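Local coordinates for putative methylthioribose-1-phosphate isomerase (Pyrococcus horikoshii OT3, PDB 6A34) that catalyses the interconversion of 5-methylthioribose 1-phosphate and 5-methylthioribulose 1-phosphate in the methionine salvage pathway, at the interface of chains A and B. Residues are numbered along the deposited sequence; one frame, centred on the assembly and turned at random. Chains: chain A/B, Putative methylthioribose-1-phosphate isomerase.

The interface of chains A and B. Residues chain A 166, 259-260, 262-263, 321, 323-324; chain B 228-229, 231-232, 267.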
loop_
_atom_site.group_PDB
_atom_site.type_symbol
_atom_site.label_atom_id
_atom_site.label_comp_id
_atom_site.label_asym_id
_atom_site.label_seq_id
_atom_site.Cartn_x
_atom_site.Cartn_y
_atom_site.Cartn_z
ATOM N N HIS A 166 6.870 -9.392 -3.981
ATOM C CA HIS A 166 6.929 -8.090 -3.420
ATOM C C HIS A 166 8.133 -7.365 -4.017
ATOM O O HIS A 166 9.198 -7.957 -4.210
ATOM C CB HIS A 166 7.021 -8.230 -1.897
ATOM C CG HIS A 166 6.664 -6.993 -1.133
ATOM N ND1 HIS A 166 5.363 -6.621 -0.908
ATOM C CD2 HIS A 166 7.421 -6.060 -0.517
ATOM C CE1 HIS A 166 5.332 -5.507 -0.189
ATOM N NE2 HIS A 166 6.575 -5.141 0.070
ATOM N N ILE A 259 10.120 -2.679 2.681
ATOM C CA ILE A 259 9.026 -2.489 3.612
ATOM C C ILE A 259 7.773 -3.210 3.100
ATOM O O ILE A 259 7.389 -3.137 1.915
ATOM C CB ILE A 259 8.781 -0.993 3.853
ATOM C CG1 ILE A 259 7.850 -0.751 5.037
ATOM C CG2 ILE A 259 8.266 -0.324 2.589
ATOM C CD1 ILE A 259 8.487 -1.016 6.380
ATOM N N GLY A 260 7.169 -3.977 4.002
ATOM C CA GLY A 260 6.025 -4.820 3.660
ATOM C C GLY A 260 6.329 -6.306 3.707
ATOM O O GLY A 260 5.418 -7.104 3.765
ATOM N N TYR A 262 7.854 -8.052 6.075
ATOM C CA TYR A 262 7.498 -8.535 7.395
ATOM C C TYR A 262 5.996 -8.789 7.461
ATOM O O TYR A 262 5.572 -9.807 7.989
ATOM C CB TYR A 262 7.991 -7.600 8.511
ATOM C CG TYR A 262 7.472 -7.972 9.876
ATOM C CD1 TYR A 262 7.758 -9.204 10.429
ATOM C CD2 TYR A 262 6.673 -7.105 10.608
ATOM C CE1 TYR A 262 7.252 -9.582 11.668
ATOM C CE2 TYR A 262 6.167 -7.462 11.847
ATOM C CZ TYR A 262 6.449 -8.705 12.385
ATOM O OH TYR A 262 5.972 -9.054 13.620
ATOM N N MET A 263 5.208 -7.875 6.895
ATOM C CA MET A 263 3.726 -8.005 6.825
ATOM C C MET A 263 3.329 -9.326 6.149
ATOM O O MET A 263 2.457 -10.066 6.655
ATOM C CB MET A 263 3.089 -6.843 6.059
ATOM C CG MET A 263 1.559 -7.036 5.834
ATOM S SD MET A 263 1.170 -7.524 4.122
ATOM C CE MET A 263 1.478 -5.910 3.410
ATOM N N PRO A 321 10.156 4.136 6.757
ATOM C CA PRO A 321 11.217 3.130 6.771
ATOM C C PRO A 321 11.289 2.451 5.391
ATOM O O PRO A 321 10.285 1.989 4.901
ATOM C CB PRO A 321 10.752 2.184 7.880
ATOM C CG PRO A 321 9.246 2.295 7.814
ATOM C CD PRO A 321 9.001 3.771 7.583
ATOM N N PHE A 323 13.091 -0.311 4.639
ATOM C CA PHE A 323 13.220 -1.766 4.853
ATOM C C PHE A 323 12.538 -2.128 6.167
ATOM O O PHE A 323 12.460 -1.319 7.061
ATOM C CB PHE A 323 14.701 -2.168 4.901
ATOM C CG PHE A 323 15.388 -1.807 3.615
ATOM C CD1 PHE A 323 15.087 -2.486 2.440
ATOM C CD2 PHE A 323 16.235 -0.707 3.538
ATOM C CE1 PHE A 323 15.657 -2.107 1.230
ATOM C CE2 PHE A 323 16.802 -0.330 2.327
ATOM C CZ PHE A 323 16.513 -1.029 1.180
ATOM N N ASP A 324 12.014 -3.339 6.250
ATOM C CA ASP A 324 11.729 -3.926 7.516
ATOM C C ASP A 324 12.616 -5.171 7.695
ATOM O O ASP A 324 13.400 -5.548 6.802
ATOM C CB ASP A 324 10.233 -4.159 7.693
ATOM C CG ASP A 324 9.527 -5.031 6.668
ATOM O OD1 ASP A 324 10.201 -5.900 6.065
ATOM O OD2 ASP A 324 8.285 -4.864 6.525
ATOM N N ASN B 228 2.226 -0.853 3.929
ATOM C CA ASN B 228 3.276 -1.860 4.116
ATOM C C ASN B 228 3.979 -1.676 5.464
ATOM O O ASN B 228 4.521 -2.604 5.981
ATOM C CB ASN B 228 4.353 -1.734 3.036
ATOM C CG ASN B 228 4.044 -2.510 1.780
ATOM O OD1 ASN B 228 3.398 -3.555 1.836
ATOM N ND2 ASN B 228 4.502 -2.008 0.658
ATOM N N ALA B 229 4.009 -0.441 5.966
ATOM C CA ALA B 229 4.702 -0.090 7.196
ATOM C C ALA B 229 3.851 -0.323 8.462
ATOM O O ALA B 229 4.372 -0.254 9.576
ATOM C CB ALA B 229 5.183 1.331 7.090
ATOM N N ALA B 231 2.720 -3.105 9.742
ATOM C CA ALA B 231 3.222 -4.272 10.430
ATOM C C ALA B 231 4.474 -3.886 11.227
ATOM O O ALA B 231 4.638 -4.239 12.379
ATOM C CB ALA B 231 3.499 -5.384 9.462
ATOM N N PHE B 232 5.324 -3.096 10.583
ATOM C CA PHE B 232 6.584 -2.746 11.081
ATOM C C PHE B 232 6.426 -1.825 12.287
ATOM O O PHE B 232 7.163 -1.990 13.234
ATOM C CB PHE B 232 7.417 -2.090 9.977
ATOM C CG PHE B 232 8.743 -1.546 10.438
ATOM C CD1 PHE B 232 9.860 -2.365 10.509
ATOM C CD2 PHE B 232 8.857 -0.225 10.873
ATOM C CE1 PHE B 232 11.086 -1.861 10.939
ATOM C CE2 PHE B 232 10.076 0.279 11.318
ATOM C CZ PHE B 232 11.199 -0.537 11.315
ATOM N N LEU B 267 -2.162 -8.619 11.919
ATOM C CA LEU B 267 -0.972 -8.089 12.549
ATOM C C LEU B 267 -1.209 -7.688 13.998
ATOM O O LEU B 267 -0.269 -7.840 14.805
ATOM C CB LEU B 267 -0.440 -6.901 11.776
ATOM C CG LEU B 267 -0.015 -7.270 10.368
ATOM C CD1 LEU B 267 0.118 -5.993 9.555
ATOM C CD2 LEU B 267 1.269 -8.072 10.399
HETATM O O HOH W 1 6.075 -4.226 7.503
#
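B:Asn228, B:Phe232 and A:Ile259 bury the most surface in this patch of the two-fold interface of the deposited pair, which joins by packing and a bridging water. With CG anti to its carbonyl carbon (chi1 -87°), B:Asn228 points its amide at the A:Ile259-A:Gly260 turn, and its CB rests 3.6 Å from CA of A:Gly260. The amide meets A:His166 tip to tip, the two planes 68° apart, with OD1 of B:Asn228 3.4 Å from the imidazole CE1. That ring is fixed from its own chain: NE2 of A:His166 donates to the carbonyl O of A:Ile259 (2.8 Å, 166° at H), so this oxygen is already engaged.

B:Phe232, CG anti to the backbone N, lays one face of its ring over A:Ile259, with A:Asp324 and A:Pro321 under its two flanks. CB of A:Asp324 touches ring atom CD1 at 3.4 Å, while CG of A:Pro321 lies 4.0 Å from CD2 of B:Phe232 under the other flank. A:Ile259 crosses B:Phe232 at about a right angle, CD1 of A:Ile259 lying 3.9 Å from CB of B:Phe232. An alanine in place of B:Phe232 would probably loosen the packing against A:Pro321 and A:Asp324 by removing the ring that touches both.

The A:Asp324 carboxylate turns away from this ring: OD2 accepts from the backbone N of A:Gly260 (2.9 Å) and, through the water, reaches the backbone O of B:Asn228.

Chain B contributes the 3-10 turn 227-229 and the start of helix 230-235; chain A answers with the loop residues A:Ile259 and A:Gly260 and the starts of helix 261-270 and strand 323-326. The patch centre lies about 11 Å from A:Asp247, the predicted proton donor.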